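Local atomic coordinates of pathogenicity island protein (Staphylococcus aureus subsp. aureus, PDB entry 3HL6), a protein that is of unknown function but is encoded by a mobile pathogenicity island of Staphylococcus aureus. Residues I100-M104 against L162-I166. Coordinates in Å, arbitrary orientation, origin at the centre of the assembly. Residues are numbered along the deposited sequence.
Sequences ISDMM and LATGI
Build I100-M104 as the first turn of helix 100-109 (M104 N to I100 O, 3.0 Å) and set it against the A163-I166 type I beta turn at the C-terminal side of helix 152-163, with I166 N 3.3 Å from A163 O and phi/psi turning extended at I166 (-109/116). Two CA pairs fix the register: S101 with I166 at 6.5 Å and M104 with L162 at 6.1 Å. I100 and M104, both chi1 t and one helical turn apart, form two prongs. I100 lodges in a hollow beside the turn, its CD1 3.4 Å from L162 O and 3.9 Å from G165 CA; an ideal CB on G165 would lie 2.7 Å from I100 CD1, a clash. M104, fully extended, reaches A163 CB with its CE (4.1 Å). L162 and I166, both chi1 m and chi2 t, fill the two flanks of this pair. I166 wedges between the prongs, CG1 3.6 Å from I100 CG2 and CD1 3.8 Å from M104 SD. L162 fits the I100/M103/M104 hollow: CD2 to I100 CG1, CD1 to M103 CG and CB to M104 CB are each 4.0 Å. Y90 and L173 extend this buried apolar contact, which joins the start of helix 100-109 to the C-terminal region of helix 152-163 within the chain's helical part.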
loop_
_atom_site.group_PDB
_atom_site.type_symbol
_atom_site.label_atom_id
_atom_site.label_comp_id
_atom_site.label_asym_id
_atom_site.label_seq_id
_atom_site.Cartn_x
_atom_site.Cartn_y
_atom_site.Cartn_z
ATOM N N ILE B 100 -6.523 12.423 -6.529
ATOM C CA ILE B 100 -5.202 12.636 -6.010
ATOM C C ILE B 100 -4.548 13.841 -6.700
ATOM O O ILE B 100 -3.787 14.577 -6.067
ATOM C CB ILE B 100 -4.310 11.363 -6.082
ATOM C CG1 ILE B 100 -2.939 11.640 -5.408
ATOM C CG2 ILE B 100 -4.187 10.849 -7.538
ATOM C CD1 ILE B 100 -2.261 10.402 -4.792
ATOM N N SER B 101 -4.876 14.070 -7.968
ATOM C CA SER B 101 -4.334 15.231 -8.668
ATOM C C SER B 101 -4.848 16.555 -8.105
ATOM O O SER B 101 -4.059 17.472 -7.817
ATOM C CB SER B 101 -4.567 15.132 -10.174
ATOM O OG SER B 101 -4.003 13.926 -10.650
ATOM N N ASP B 102 -6.155 16.665 -7.923
ATOM C CA ASP B 102 -6.689 17.868 -7.286
ATOM C C ASP B 102 -6.224 18.015 -5.843
ATOM O O ASP B 102 -6.004 19.136 -5.359
ATOM C CB ASP B 102 -8.208 17.860 -7.288
ATOM C CG ASP B 102 -8.776 17.973 -8.674
ATOM O OD1 ASP B 102 -8.047 18.480 -9.545
ATOM O OD2 ASP B 102 -9.937 17.549 -8.870
ATOM N N MET B 103 -6.059 16.890 -5.162
ATOM C CA MET B 103 -5.482 16.949 -3.845
ATOM C C MET B 103 -4.121 17.609 -3.889
ATOM O O MET B 103 -3.804 18.449 -3.023
ATOM C CB MET B 103 -5.378 15.583 -3.215
ATOM C CG MET B 103 -4.906 15.681 -1.780
ATOM S SD MET B 103 -6.105 16.448 -0.681
ATOM C CE MET B 103 -5.210 16.489 0.872
ATOM N N MET B 104 -3.318 17.251 -4.890
ATOM C CA MET B 104 -1.965 17.794 -4.962
ATOM C C MET B 104 -2.014 19.248 -5.426
ATOM O O MET B 104 -1.326 20.100 -4.883
ATOM C CB MET B 104 -1.077 16.917 -5.847
ATOM C CG MET B 104 0.320 17.418 -6.021
ATOM S SD MET B 104 1.399 16.468 -7.120
ATOM C CE MET B 104 2.884 17.402 -6.853
ATOM N N LEU B 162 1.943 12.633 -2.398
ATOM C CA LEU B 162 0.909 12.675 -3.417
ATOM C C LEU B 162 1.466 12.326 -4.803
ATOM O O LEU B 162 0.885 11.498 -5.515
ATOM C CB LEU B 162 0.250 14.053 -3.429
ATOM C CG LEU B 162 -0.449 14.328 -2.107
ATOM C CD1 LEU B 162 -0.960 15.749 -1.978
ATOM C CD2 LEU B 162 -1.598 13.324 -1.985
ATOM N N ALA B 163 2.606 12.903 -5.162
ATOM C CA ALA B 163 3.104 12.764 -6.532
ATOM C C ALA B 163 3.321 11.294 -6.911
ATOM O O ALA B 163 3.110 10.910 -8.069
ATOM C CB ALA B 163 4.393 13.582 -6.762
ATOM N N THR B 164 3.701 10.473 -5.931
ATOM C CA THR B 164 3.981 9.083 -6.196
ATOM C C THR B 164 2.722 8.263 -6.430
ATOM O O THR B 164 2.816 7.086 -6.818
ATOM C CB THR B 164 4.776 8.408 -5.052
ATOM O OG1 THR B 164 3.984 8.366 -3.853
ATOM C CG2 THR B 164 6.103 9.129 -4.805
ATOM N N GLY B 165 1.543 8.840 -6.200
ATOM C CA GLY B 165 0.314 8.114 -6.552
ATOM C C GLY B 165 -0.375 8.511 -7.860
ATOM O O GLY B 165 -1.424 7.982 -8.185
ATOM N N ILE B 166 0.213 9.434 -8.615
ATOM C CA ILE B 166 -0.463 10.061 -9.743
ATOM C C ILE B 166 0.152 9.575 -11.052
ATOM O O ILE B 166 1.329 9.847 -11.331
ATOM C CB ILE B 166 -0.305 11.600 -9.722
ATOM C CG1 ILE B 166 -0.962 12.210 -8.497
ATOM C CG2 ILE B 166 -0.848 12.242 -11.029
ATOM C CD1 ILE B 166 -0.813 13.675 -8.470
#